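Local coordinates for bifunctional cytochrome P450/NADPH--P450 reductase (Deinococcus aerius, PDB 7F3H), which probably catalyses NADPH-dependent hydroxylation of organic substrates at a haem iron, as a self-sufficient cytochrome P450 fused to its own reductase, at residues M184-T189 and E203-Y208; S214-V219 and Q260-L265; R136-D141 and V453-P458; L282-P287 and L428-D433. All blocks are in the same frame, centred on the assembly; numbering follows the deposited sequence.

Interaction 1. Residues M184-T189 and E203-Y208; sequences MHHTMT and EADRAY
H186 and T187 of helix 175-190 meet Y208 of helix 199-227 where the F and G helices of the P450 fold pair, the two elements that roof the distal side of the haem in this family. The helix segments run at 133° to each other, their axes 10.8 Å apart at closest, and the gap is bridged by H186 and Y208, with T187 at the end of the tyrosine. A chi1 of -165° sets H186 CG anti to the backbone N, and from there the imidazole meets the G helix. Its ND1 stands over one face of the Y208 ring, displaced to the rim, 3.2 Å from Y208 CG. The two ring planes are 46° apart, so the pair is neither a parallel stack nor a T-shaped one. On the far part of the imidazole, H186 NE2 touches A204 CB at 4.0 Å, and D205 OD1 approaches the ring edge near its plane. At the other end of the tyrosine, Y208 OH donates to T187 OG1 over 2.9 Å, with T187 OG1 lying at the edge of the phenol ring. Behind this bond, T187 OG1 is bonded to A183 O one turn earlier, and Y208 OH to N84 ND2 of helix 80-86. The two hydroxyls thus relay one chain of hydrogen bonds, whose direction, with the N84 amide as modelled, runs from that amide to the helix carbonyl.

Interaction 2. Residues S214-V219 and Q260-L265; sequences SMNELV and QVMTFL
M215 and V219 of helix 199-227 press on V261 and M262 of helix 254-285, where the G helix of the P450 fold crosses over the long helix that passes the haem. The segment axes are inclined at 117° and approach to 10.9 Å at closest, a spacing filled by thioether and branched aliphatic groups. M215 and V219, one turn apart, make two bumps with a hollow between them, and the folded side chain of M262 enters it. With chi2 at -53° and chi3 at -56°, M262 doubles back, so that its CE turns to the M215 wall while its SD faces both walls. M262 CE lies 3.6 Å from M215 SD, and M262 SD is 4.1 Å from M215 CB and 4.3 Å from V219 CG2. The two methionine side chains cross at about a right angle, the tip of M262 lying against both the sulphur and the CB of M215. V219 in turn sits against two neighbours on helix 254-285, M262 and V261, meeting V261 tip to tip. These surfaces are apolar and buried: F176 and A183 close on M215 from helix 175-190, while M240 and F161 back V261. On the same segment of helix 254-285, T263 touches the haem. In the V219–V261 meeting V261 CG1 makes the closest approach, 3.9 Å from both V219 CG1 and V219 CG2.

Interaction 3. Residues R136-D141 and V453-P458; sequences RTQGQD and VRERRP
Q138 makes two hydrogen bonds to E455 in a polar contact at the protein surface, where the turn after helix 113-137 comes beside the end of strand 450-455. Both ends of one amide are used. E455 N donates to Q138 OE1 at 2.9 Å with an almost straight N-H...O angle of 178°, although the donor stands well above the carbonyl plane of the amide. Q138 NE2 then donates to E455 OE2 at 3.2 Å; the acceptor lies near the amide plane, but its oxygen is met from above the carboxylate plane. Binding at both ends fixes which way round the amide is turned. Q138 CB and CG each lie 3.8 Å from V453 O; beyond CG the chain is extended (chi2 180°), taking CD on toward E455. Strand 450-455 is the middle strand of the small three-stranded antiparallel sheet that P450s carry beside the helical core. R454 and R456 direct their backbone bonds to A427 and K425, and E455 N is given to the glutamine instead. The carboxylate has a second and stronger partner, because E455 OE1 forms a salt bridge with K425. Q138 and G139 are the central residues of a type II turn from T137 to Q140, and the positive phi of G139 (87°) suits glycine there. One water joins the turn to the strand, accepting from V453 N at 2.9 Å and donating to Q140 O at 2.6 Å.

Interaction 4. Residues L282-P287 and L428-D433; sequences LLLRHP and LSDPYD
A chi1 of 178° places D430 CG anti to its backbone N, pointing the carboxylate at helix 254-285, and a bend at chi2 of R285 (-58°) turns the arginine chain at CD toward it. The guanidinium then grips a single oxygen with its two terminal nitrogens. R285 NH1 lies 2.8 Å from D430 OD2 and R285 NH2 lies 2.9 Å from the same atom, forming a salt bridge in which NH1 arrives nearly along the C-O axis and NH2 on the syn side. The guanidinium and carboxylate planes differ by only 25°, and the oxygen lies close to the guanidinium plane. Two donors on OD2 should favour the charged carboxylate, while D430 OD1 accepts from Y434 N; R285 NH2 also bonds to Y434 O, so the loop after the strand is held from both groups. Beside this polar pair, the branches of L284 divide their contacts: L284 CD1 meets D430 CB at 3.8 Å and L284 CD2 meets L428 CB at 3.9 Å. H286, the first residue to leave the helix, donates from ND1 to L282 O at 3.1 Å. The contact thus joins the C-terminal end of helix 254-285 to edge strand 426-429 of the small antiparallel sheet, with L428 packing on V453 of strand 450-455 and its N bonded to Y294 OH of helix 287-300.

Overall arrangement
Interactions 1 and 2 lie on the same side of the chain's centre and share helix 199-227, with centres about 16 Å apart. Interaction 2 is buried and almost wholly apolar, whereas interaction 1, partly buried, mixes ring contact with a hydroxyl relay. Interactions 3 and 4 are surface contacts on neighbouring strands of the small sheet. Polar bonds lead in both, a glutamine amide and a water in one and an ion pair in the other, though L284 adds apolar packing to interaction 4. These two touch directly, through D141 OD2 with Y432 OH and V453 with L428. Helix 254-285 links interactions 2 and 4 across the molecule, their centres about 36 Å apart on opposite sides of its centre.

Interaction 1. Residues M184-T189 and E203-Y208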
loop_
_atom_site.group_PDB
_atom_site.type_symbol
_atom_site.label_atom_id
_atom_site.label_comp_id
_atom_site.label_asym_id
_atom_site.label_seq_id
_atom_site.Cartn_x
_atom_site.Cartn_y
_atom_site.Cartn_z
ATOM N N MET A 184 -1.916 14.724 3.229
ATOM C CA MET A 184 -1.842 13.373 3.806
ATOM C C MET A 184 -1.345 13.414 5.251
ATOM O O MET A 184 -1.952 12.817 6.165
ATOM C CB MET A 184 -0.942 12.496 2.943
ATOM C CG MET A 184 -1.596 12.098 1.609
ATOM S SD MET A 184 -2.992 10.995 1.906
ATOM C CE MET A 184 -2.134 9.412 1.771
ATOM N N HIS A 185 -0.232 14.112 5.479
ATOM C CA HIS A 185 0.275 14.239 6.840
ATOM C C HIS A 185 -0.775 14.847 7.778
ATOM O O HIS A 185 -1.024 14.336 8.886
ATOM C CB HIS A 185 1.545 15.086 6.839
ATOM C CG HIS A 185 2.110 15.305 8.204
ATOM N ND1 HIS A 185 2.834 14.339 8.876
ATOM C CD2 HIS A 185 2.008 16.359 9.050
ATOM C CE1 HIS A 185 3.191 14.807 10.060
ATOM N NE2 HIS A 185 2.697 16.027 10.193
ATOM N N HIS A 186 -1.411 15.938 7.347
ATOM C CA HIS A 186 -2.393 16.592 8.206
ATOM C C HIS A 186 -3.600 15.693 8.456
ATOM O O HIS A 186 -4.179 15.710 9.552
ATOM C CB HIS A 186 -2.822 17.923 7.589
ATOM C CG HIS A 186 -3.542 18.810 8.544
ATOM N ND1 HIS A 186 -4.908 18.986 8.512
ATOM C CD2 HIS A 186 -3.090 19.527 9.601
ATOM C CE1 HIS A 186 -5.262 19.805 9.486
ATOM N NE2 HIS A 186 -4.177 20.149 10.160
ATOM N N THR A 187 -3.969 14.885 7.455
ATOM C CA THR A 187 -5.087 13.962 7.616
ATOM C C THR A 187 -4.813 12.969 8.731
ATOM O O THR A 187 -5.687 12.723 9.571
ATOM C CB THR A 187 -5.353 13.218 6.298
ATOM O OG1 THR A 187 -6.007 14.080 5.355
ATOM C CG2 THR A 187 -6.181 11.969 6.529
ATOM N N MET A 188 -3.579 12.457 8.807
ATOM C CA MET A 188 -3.281 11.552 9.922
ATOM C C MET A 188 -3.233 12.306 11.248
ATOM O O MET A 188 -3.595 11.745 12.288
ATOM C CB MET A 188 -1.961 10.793 9.706
ATOM C CG MET A 188 -1.895 9.953 8.433
ATOM S SD MET A 188 -3.284 8.800 8.244
ATOM C CE MET A 188 -3.730 9.076 6.519
ATOM N N THR A 189 -2.852 13.591 11.221
ATOM C CA THR A 189 -2.832 14.396 12.449
ATOM C C THR A 189 -4.238 14.579 13.020
ATOM O O THR A 189 -4.432 14.555 14.244
ATOM C CB THR A 189 -2.207 15.771 12.158
ATOM O OG1 THR A 189 -0.783 15.662 12.049
ATOM C CG2 THR A 189 -2.595 16.823 13.214
ATOM N N GLU A 203 -5.205 27.845 11.619
ATOM C CA GLU A 203 -4.554 28.241 10.377
ATOM C C GLU A 203 -4.101 27.017 9.589
ATOM O O GLU A 203 -4.134 27.014 8.345
ATOM C CB GLU A 203 -3.359 29.152 10.696
ATOM C CG GLU A 203 -3.708 30.429 11.472
ATOM C CD GLU A 203 -2.475 31.138 12.057
ATOM O OE1 GLU A 203 -1.328 30.720 11.771
ATOM O OE2 GLU A 203 -2.656 32.127 12.803
ATOM N N ALA A 204 -3.652 25.974 10.303
ATOM C CA ALA A 204 -3.256 24.736 9.641
ATOM C C ALA A 204 -4.443 24.063 8.966
ATOM O O ALA A 204 -4.311 23.558 7.849
ATOM C CB ALA A 204 -2.584 23.793 10.635
ATOM N N ASP A 205 -5.623 24.077 9.603
ATOM C CA ASP A 205 -6.826 23.572 8.931
ATOM C C ASP A 205 -7.151 24.385 7.669
ATOM O O ASP A 205 -7.554 23.817 6.636
ATOM C CB ASP A 205 -8.033 23.568 9.883
ATOM C CG ASP A 205 -7.938 22.488 10.959
ATOM O OD1 ASP A 205 -7.473 21.373 10.654
ATOM O OD2 ASP A 205 -8.348 22.750 12.114
ATOM N N ARG A 206 -7.006 25.715 7.742
ATOM C CA ARG A 206 -7.308 26.548 6.575
ATOM C C ARG A 206 -6.384 26.210 5.423
ATOM O O ARG A 206 -6.820 26.031 4.280
ATOM C CB ARG A 206 -7.175 28.035 6.900
ATOM C CG ARG A 206 -8.100 28.577 7.941
ATOM C CD ARG A 206 -8.052 30.101 7.895
ATOM N NE ARG A 206 -8.473 30.717 9.142
ATOM C CZ ARG A 206 -7.641 31.300 9.998
ATOM N NH1 ARG A 206 -6.325 31.358 9.743
ATOM N NH2 ARG A 206 -8.131 31.825 11.114
ATOM N N ALA A 207 -5.090 26.134 5.706
ATOM C CA ALA A 207 -4.154 25.736 4.663
ATOM C C ALA A 207 -4.433 24.309 4.165
ATOM O O ALA A 207 -4.233 24.012 2.987
ATOM C CB ALA A 207 -2.726 25.896 5.180
ATOM N N TYR A 208 -4.932 23.428 5.028
ATOM C CA TYR A 208 -5.211 22.059 4.599
ATOM C C TYR A 208 -6.323 22.040 3.556
ATOM O O TYR A 208 -6.131 21.539 2.438
ATOM C CB TYR A 208 -5.533 21.221 5.844
ATOM C CG TYR A 208 -6.173 19.870 5.688
ATOM C CD1 TYR A 208 -5.436 18.743 5.276
ATOM C CD2 TYR A 208 -7.507 19.690 6.045
ATOM C CE1 TYR A 208 -6.048 17.482 5.175
ATOM C CE2 TYR A 208 -8.124 18.432 5.945
ATOM C CZ TYR A 208 -7.390 17.340 5.519
ATOM O OH TYR A 208 -8.036 16.124 5.453
#

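Interaction 2. Residues S214-V219 and Q260-L265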
loop_
_atom_site.group_PDB
_atom_site.type_symbol
_atom_site.label_atom_id
_atom_site.label_comp_id
_atom_site.label_asym_id
_atom_site.label_seq_id
_atom_site.Cartn_x
_atom_site.Cartn_y
_atom_site.Cartn_z
ATOM N N SER A 214 -6.428 23.229 -4.184
ATOM C CA SER A 214 -5.436 23.344 -5.257
ATOM C C SER A 214 -5.297 22.025 -6.024
ATOM O O SER A 214 -5.173 22.012 -7.264
ATOM C CB SER A 214 -4.093 23.783 -4.668
ATOM O OG SER A 214 -3.509 22.726 -3.908
ATOM N N MET A 215 -5.365 20.902 -5.302
ATOM C CA MET A 215 -5.310 19.594 -5.965
ATOM C C MET A 215 -6.544 19.352 -6.830
ATOM O O MET A 215 -6.423 18.988 -8.013
ATOM C CB MET A 215 -5.163 18.488 -4.925
ATOM C CG MET A 215 -3.829 18.554 -4.236
ATOM S SD MET A 215 -3.390 17.021 -3.442
ATOM C CE MET A 215 -3.924 17.357 -1.771
ATOM N N ASN A 216 -7.740 19.523 -6.239
ATOM C CA ASN A 216 -8.985 19.395 -6.988
ATOM C C ASN A 216 -8.948 20.266 -8.231
ATOM O O ASN A 216 -9.348 19.825 -9.306
ATOM C CB ASN A 216 -10.199 19.773 -6.125
ATOM C CG ASN A 216 -10.388 18.843 -4.928
ATOM O OD1 ASN A 216 -9.800 17.759 -4.890
ATOM N ND2 ASN A 216 -11.212 19.255 -3.945
ATOM N N GLU A 217 -8.462 21.507 -8.100
ATOM C CA GLU A 217 -8.377 22.434 -9.228
ATOM C C GLU A 217 -7.523 21.881 -10.360
ATOM O O GLU A 217 -7.917 21.951 -11.531
ATOM C CB GLU A 217 -7.852 23.799 -8.776
ATOM C CG GLU A 217 -8.943 24.702 -8.196
ATOM C CD GLU A 217 -9.933 25.207 -9.254
ATOM O OE1 GLU A 217 -9.482 25.888 -10.216
ATOM O OE2 GLU A 217 -11.158 24.914 -9.108
ATOM N N LEU A 218 -6.297 21.444 -10.051
ATOM C CA LEU A 218 -5.451 20.907 -11.112
ATOM C C LEU A 218 -6.134 19.737 -11.812
ATOM O O LEU A 218 -6.181 19.678 -13.056
ATOM C CB LEU A 218 -4.099 20.478 -10.548
ATOM C CG LEU A 218 -3.025 19.925 -11.505
ATOM C CD1 LEU A 218 -1.599 20.232 -10.990
ATOM C CD2 LEU A 218 -3.203 18.397 -11.800
ATOM N N VAL A 219 -6.682 18.793 -11.027
ATOM C CA VAL A 219 -7.229 17.593 -11.659
ATOM C C VAL A 219 -8.456 17.960 -12.500
ATOM O O VAL A 219 -8.570 17.551 -13.655
ATOM C CB VAL A 219 -7.532 16.490 -10.619
ATOM C CG1 VAL A 219 -8.272 15.352 -11.275
ATOM C CG2 VAL A 219 -6.239 15.941 -9.972
ATOM N N GLN A 260 -11.646 9.674 -8.032
ATOM C CA GLN A 260 -10.903 8.453 -8.334
ATOM C C GLN A 260 -9.436 8.764 -8.614
ATOM O O GLN A 260 -8.547 8.019 -8.179
ATOM C CB GLN A 260 -11.516 7.709 -9.528
ATOM C CG GLN A 260 -12.999 7.286 -9.389
ATOM C CD GLN A 260 -13.337 6.519 -8.111
ATOM O OE1 GLN A 260 -12.459 5.953 -7.437
ATOM N NE2 GLN A 260 -14.626 6.503 -7.768
ATOM N N VAL A 261 -9.158 9.839 -9.363
ATOM C CA VAL A 261 -7.759 10.215 -9.602
ATOM C C VAL A 261 -7.036 10.471 -8.276
ATOM O O VAL A 261 -5.929 9.950 -8.020
ATOM C CB VAL A 261 -7.679 11.423 -10.551
ATOM C CG1 VAL A 261 -6.287 12.063 -10.484
ATOM C CG2 VAL A 261 -8.052 10.987 -11.964
ATOM N N MET A 262 -7.664 11.269 -7.406
ATOM C CA MET A 262 -7.098 11.509 -6.081
ATOM C C MET A 262 -6.880 10.190 -5.343
ATOM O O MET A 262 -5.856 10.003 -4.689
ATOM C CB MET A 262 -8.008 12.429 -5.261
ATOM C CG MET A 262 -8.081 13.896 -5.719
ATOM S SD MET A 262 -6.474 14.676 -5.894
ATOM C CE MET A 262 -5.752 14.424 -4.248
ATOM N N THR A 263 -7.821 9.250 -5.493
ATOM C CA THR A 263 -7.782 7.959 -4.815
ATOM C C THR A 263 -6.583 7.133 -5.279
ATOM O O THR A 263 -5.859 6.553 -4.461
ATOM C CB THR A 263 -9.118 7.226 -5.072
ATOM O OG1 THR A 263 -10.191 8.007 -4.540
ATOM C CG2 THR A 263 -9.172 5.864 -4.406
ATOM N N PHE A 264 -6.393 7.022 -6.600
ATOM C CA PHE A 264 -5.186 6.383 -7.138
ATOM C C PHE A 264 -3.932 6.908 -6.452
ATOM O O PHE A 264 -3.046 6.125 -6.078
ATOM C CB PHE A 264 -5.066 6.582 -8.652
ATOM C CG PHE A 264 -6.239 6.094 -9.428
ATOM C CD1 PHE A 264 -7.129 5.175 -8.883
ATOM C CD2 PHE A 264 -6.484 6.592 -10.691
ATOM C CE1 PHE A 264 -8.248 4.762 -9.595
ATOM C CE2 PHE A 264 -7.596 6.188 -11.403
ATOM C CZ PHE A 264 -8.476 5.257 -10.854
ATOM N N LEU A 265 -3.853 8.235 -6.254
ATOM C CA LEU A 265 -2.669 8.800 -5.599
ATOM C C LEU A 265 -2.625 8.486 -4.102
ATOM O O LEU A 265 -1.545 8.250 -3.538
ATOM C CB LEU A 265 -2.649 10.306 -5.784
ATOM C CG LEU A 265 -2.395 10.719 -7.226
ATOM C CD1 LEU A 265 -3.064 12.119 -7.485
ATOM C CD2 LEU A 265 -0.897 10.699 -7.471
#

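Interaction 3. Residues R136-D141 and V453-P458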
loop_
_atom_site.group_PDB
_atom_site.type_symbol
_atom_site.label_atom_id
_atom_site.label_comp_id
_atom_site.label_asym_id
_atom_site.label_seq_id
_atom_site.Cartn_x
_atom_site.Cartn_y
_atom_site.Cartn_z
ATOM N N ARG A 136 23.393 8.863 -12.333
ATOM C CA ARG A 136 23.974 10.191 -12.212
ATOM C C ARG A 136 24.620 10.420 -10.862
ATOM O O ARG A 136 25.505 11.272 -10.768
ATOM C CB ARG A 136 22.885 11.255 -12.410
ATOM C CG ARG A 136 22.463 11.463 -13.854
ATOM C CD ARG A 136 21.461 12.615 -14.021
ATOM N NE ARG A 136 20.066 12.177 -14.112
ATOM C CZ ARG A 136 19.137 12.550 -13.241
ATOM N NH1 ARG A 136 19.487 13.348 -12.234
ATOM N NH2 ARG A 136 17.877 12.141 -13.371
ATOM N N THR A 137 24.225 9.670 -9.812
ATOM C CA THR A 137 24.663 10.037 -8.467
ATOM C C THR A 137 25.415 8.919 -7.753
ATOM O O THR A 137 25.563 8.976 -6.528
ATOM C CB THR A 137 23.482 10.533 -7.626
ATOM O OG1 THR A 137 22.465 9.535 -7.565
ATOM C CG2 THR A 137 22.886 11.809 -8.232
ATOM N N GLN A 138 25.928 7.939 -8.510
ATOM C CA GLN A 138 26.682 6.816 -7.975
ATOM C C GLN A 138 27.644 7.281 -6.884
ATOM O O GLN A 138 28.285 8.328 -7.005
ATOM C CB GLN A 138 27.471 6.139 -9.103
ATOM C CG GLN A 138 26.676 5.263 -10.037
ATOM C CD GLN A 138 27.556 4.639 -11.122
ATOM O OE1 GLN A 138 28.391 3.762 -10.851
ATOM N NE2 GLN A 138 27.369 5.090 -12.359
ATOM N N GLY A 139 27.712 6.514 -5.798
ATOM C CA GLY A 139 28.551 6.844 -4.673
ATOM C C GLY A 139 27.894 7.756 -3.648
ATOM O O GLY A 139 28.135 7.588 -2.442
ATOM N N GLN A 140 27.040 8.692 -4.090
ATOM C CA GLN A 140 26.238 9.497 -3.178
ATOM C C GLN A 140 25.092 8.663 -2.595
ATOM O O GLN A 140 24.644 7.664 -3.184
ATOM C CB GLN A 140 25.682 10.717 -3.900
ATOM C CG GLN A 140 26.726 11.457 -4.710
ATOM C CD GLN A 140 26.130 12.595 -5.527
ATOM O OE1 GLN A 140 25.350 13.401 -5.020
ATOM N NE2 GLN A 140 26.527 12.686 -6.791
ATOM N N ASP A 141 24.623 9.081 -1.412
ATOM C CA ASP A 141 23.529 8.389 -0.726
ATOM C C ASP A 141 22.255 8.409 -1.559
ATOM O O ASP A 141 21.750 9.476 -1.931
ATOM C CB ASP A 141 23.239 9.019 0.643
ATOM C CG ASP A 141 24.306 8.733 1.653
ATOM O OD1 ASP A 141 25.178 7.879 1.369
ATOM O OD2 ASP A 141 24.292 9.363 2.725
ATOM N N VAL A 453 24.858 2.752 -4.663
ATOM C CA VAL A 453 24.821 1.870 -5.829
ATOM C C VAL A 453 26.024 2.133 -6.728
ATOM O O VAL A 453 26.543 3.256 -6.809
ATOM C CB VAL A 453 23.514 1.993 -6.654
ATOM C CG1 VAL A 453 22.338 1.530 -5.849
ATOM C CG2 VAL A 453 23.292 3.399 -7.166
ATOM N N ARG A 454 26.464 1.071 -7.416
ATOM C CA ARG A 454 27.539 1.209 -8.392
ATOM C C ARG A 454 27.194 0.411 -9.646
ATOM O O ARG A 454 26.712 -0.722 -9.561
ATOM C CB ARG A 454 28.882 0.745 -7.792
ATOM C CG ARG A 454 30.106 1.073 -8.638
ATOM C CD ARG A 454 31.215 -0.001 -8.550
ATOM N NE ARG A 454 30.672 -1.362 -8.552
ATOM C CZ ARG A 454 31.242 -2.396 -7.937
ATOM N NH1 ARG A 454 32.334 -2.199 -7.182
ATOM N NH2 ARG A 454 30.649 -3.604 -7.989
ATOM N N GLU A 455 27.446 1.002 -10.818
ATOM C CA GLU A 455 27.220 0.293 -12.080
ATOM C C GLU A 455 27.856 -1.097 -12.055
ATOM O O GLU A 455 29.039 -1.244 -11.744
ATOM C CB GLU A 455 27.798 1.106 -13.239
ATOM C CG GLU A 455 26.785 1.983 -13.952
ATOM C CD GLU A 455 27.423 2.872 -15.020
ATOM O OE1 GLU A 455 26.818 3.011 -16.104
ATOM O OE2 GLU A 455 28.531 3.424 -14.779
ATOM N N ARG A 456 27.065 -2.115 -12.390
ATOM C CA ARG A 456 27.624 -3.447 -12.549
ATOM C C ARG A 456 28.515 -3.500 -13.786
ATOM O O ARG A 456 28.130 -3.046 -14.871
ATOM C CB ARG A 456 26.505 -4.485 -12.635
ATOM C CG ARG A 456 25.713 -4.614 -11.341
ATOM C CD ARG A 456 24.518 -5.515 -11.510
ATOM N NE ARG A 456 24.928 -6.914 -11.569
ATOM C CZ ARG A 456 24.236 -7.887 -12.163
ATOM N NH1 ARG A 456 23.068 -7.627 -12.754
ATOM N NH2 ARG A 456 24.719 -9.130 -12.150
ATOM N N ARG A 457 29.663 -4.057 -13.631
ATOM C CA ARG A 457 30.521 -4.081 -14.803
ATOM C C ARG A 457 30.242 -5.343 -15.623
ATOM O O ARG A 457 29.729 -6.330 -15.079
ATOM C CB ARG A 457 31.982 -4.035 -14.379
ATOM C CG ARG A 457 32.291 -2.952 -13.364
ATOM C CD ARG A 457 33.700 -3.112 -12.795
ATOM N NE ARG A 457 34.058 -1.999 -11.926
ATOM C CZ ARG A 457 34.484 -2.125 -10.673
ATOM N NH1 ARG A 457 34.588 -3.335 -10.140
ATOM N NH2 ARG A 457 34.785 -1.042 -9.951
ATOM N N PRO A 458 30.544 -5.331 -16.936
ATOM C CA PRO A 458 30.153 -6.478 -17.799
ATOM C C PRO A 458 30.574 -7.846 -17.291
ATOM O O PRO A 458 29.752 -8.767 -17.220
ATOM C CB PRO A 458 30.834 -6.130 -19.131
ATOM C CG PRO A 458 30.746 -4.634 -19.157
ATOM C CD PRO A 458 31.085 -4.215 -17.729
HETATM O O HOH W 1 24.656 5.652 -4.841
#

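Interaction 4. Residues L282-P287 and L428-D433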
loop_
_atom_site.group_PDB
_atom_site.type_symbol
_atom_site.label_atom_id
_atom_site.label_comp_id
_atom_site.label_asym_id
_atom_site.label_seq_id
_atom_site.Cartn_x
_atom_site.Cartn_y
_atom_site.Cartn_z
ATOM N N LEU A 282 15.030 -5.909 2.726
ATOM C CA LEU A 282 15.052 -7.361 2.936
ATOM C C LEU A 282 16.126 -8.033 2.097
ATOM O O LEU A 282 16.766 -8.991 2.542
ATOM C CB LEU A 282 13.692 -7.965 2.613
ATOM C CG LEU A 282 12.641 -7.551 3.638
ATOM C CD1 LEU A 282 11.248 -7.975 3.209
ATOM C CD2 LEU A 282 13.015 -8.081 5.066
ATOM N N LEU A 283 16.337 -7.535 0.881
ATOM C CA LEU A 283 17.386 -8.072 0.035
ATOM C C LEU A 283 18.758 -7.755 0.614
ATOM O O LEU A 283 19.645 -8.614 0.610
ATOM C CB LEU A 283 17.220 -7.513 -1.384
ATOM C CG LEU A 283 15.980 -7.990 -2.160
ATOM C CD1 LEU A 283 15.884 -7.297 -3.538
ATOM C CD2 LEU A 283 16.025 -9.489 -2.338
ATOM N N LEU A 284 18.944 -6.541 1.167
ATOM C CA LEU A 284 20.196 -6.255 1.859
ATOM C C LEU A 284 20.389 -7.159 3.071
ATOM O O LEU A 284 21.526 -7.372 3.506
ATOM C CB LEU A 284 20.278 -4.788 2.272
ATOM C CG LEU A 284 20.562 -3.752 1.175
ATOM C CD1 LEU A 284 20.852 -2.402 1.815
ATOM C CD2 LEU A 284 21.682 -4.157 0.233
ATOM N N ARG A 285 19.305 -7.585 3.725
ATOM C CA ARG A 285 19.462 -8.424 4.912
ATOM C C ARG A 285 19.491 -9.934 4.614
ATOM O O ARG A 285 19.928 -10.720 5.481
ATOM C CB ARG A 285 18.364 -8.081 5.916
ATOM C CG ARG A 285 18.539 -6.619 6.425
ATOM C CD ARG A 285 19.892 -6.470 7.039
ATOM N NE ARG A 285 20.164 -5.100 7.463
ATOM C CZ ARG A 285 21.099 -4.306 6.938
ATOM N NH1 ARG A 285 21.884 -4.734 5.961
ATOM N NH2 ARG A 285 21.241 -3.067 7.398
ATOM N N HIS A 286 19.085 -10.352 3.410
ATOM C CA HIS A 286 19.101 -11.758 2.990
ATOM C C HIS A 286 19.786 -11.849 1.630
ATOM O O HIS A 286 19.138 -12.064 0.586
ATOM C CB HIS A 286 17.688 -12.341 2.958
ATOM C CG HIS A 286 16.976 -12.255 4.273
ATOM N ND1 HIS A 286 16.245 -11.143 4.657
ATOM C CD2 HIS A 286 16.892 -13.138 5.302
ATOM C CE1 HIS A 286 15.738 -11.353 5.862
ATOM N NE2 HIS A 286 16.120 -12.553 6.276
ATOM N N PRO A 287 21.099 -11.622 1.600
ATOM C CA PRO A 287 21.788 -11.423 0.313
ATOM C C PRO A 287 21.848 -12.668 -0.580
ATOM O O PRO A 287 22.126 -12.527 -1.778
ATOM C CB PRO A 287 23.186 -10.935 0.736
ATOM C CG PRO A 287 23.403 -11.515 2.097
ATOM C CD PRO A 287 22.026 -11.617 2.746
ATOM N N LEU A 428 24.207 -3.129 -5.185
ATOM C CA LEU A 428 23.673 -2.540 -3.964
ATOM C C LEU A 428 24.703 -2.605 -2.845
ATOM O O LEU A 428 25.498 -3.554 -2.762
ATOM C CB LEU A 428 22.412 -3.294 -3.529
ATOM C CG LEU A 428 21.191 -3.344 -4.471
ATOM C CD1 LEU A 428 19.886 -3.677 -3.696
ATOM C CD2 LEU A 428 21.021 -2.034 -5.323
ATOM N N SER A 429 24.698 -1.586 -1.991
ATOM C CA SER A 429 25.703 -1.423 -0.959
ATOM C C SER A 429 25.076 -0.700 0.239
ATOM O O SER A 429 24.233 0.199 0.076
ATOM C CB SER A 429 26.890 -0.664 -1.558
ATOM O OG SER A 429 27.797 -0.236 -0.581
ATOM N N ASP A 430 25.471 -1.122 1.445
ATOM C CA ASP A 430 24.911 -0.639 2.711
ATOM C C ASP A 430 26.005 0.011 3.547
ATOM O O ASP A 430 26.678 -0.673 4.327
ATOM C CB ASP A 430 24.269 -1.815 3.452
ATOM C CG ASP A 430 23.697 -1.435 4.805
ATOM O OD1 ASP A 430 23.650 -0.230 5.140
ATOM O OD2 ASP A 430 23.277 -2.367 5.524
ATOM N N PRO A 431 26.245 1.321 3.407
ATOM C CA PRO A 431 27.420 1.927 4.069
ATOM C C PRO A 431 27.232 2.268 5.531
ATOM O O PRO A 431 28.224 2.614 6.183
ATOM C CB PRO A 431 27.659 3.216 3.261
ATOM C CG PRO A 431 26.298 3.633 2.861
ATOM C CD PRO A 431 25.516 2.318 2.592
ATOM N N TYR A 432 26.002 2.309 6.052
ATOM C CA TYR A 432 25.766 2.796 7.406
ATOM C C TYR A 432 25.232 1.734 8.359
ATOM O O TYR A 432 24.837 2.075 9.479
ATOM C CB TYR A 432 24.803 3.986 7.395
ATOM C CG TYR A 432 25.239 5.152 6.533
ATOM C CD1 TYR A 432 26.574 5.523 6.446
ATOM C CD2 TYR A 432 24.308 5.860 5.783
ATOM C CE1 TYR A 432 26.974 6.582 5.634
ATOM C CE2 TYR A 432 24.685 6.915 4.982
ATOM C CZ TYR A 432 26.020 7.269 4.914
ATOM O OH TYR A 432 26.377 8.307 4.113
ATOM N N ASP A 433 25.187 0.467 7.953
ATOM C CA ASP A 433 24.575 -0.569 8.774
ATOM C C ASP A 433 23.140 -0.174 9.126
ATOM O O ASP A 433 22.788 -0.007 10.294
ATOM C CB ASP A 433 25.391 -0.818 10.045
ATOM C CG ASP A 433 26.827 -1.189 9.761
ATOM O OD1 ASP A 433 27.125 -1.750 8.672
ATOM O OD2 ASP A 433 27.656 -0.931 10.655
#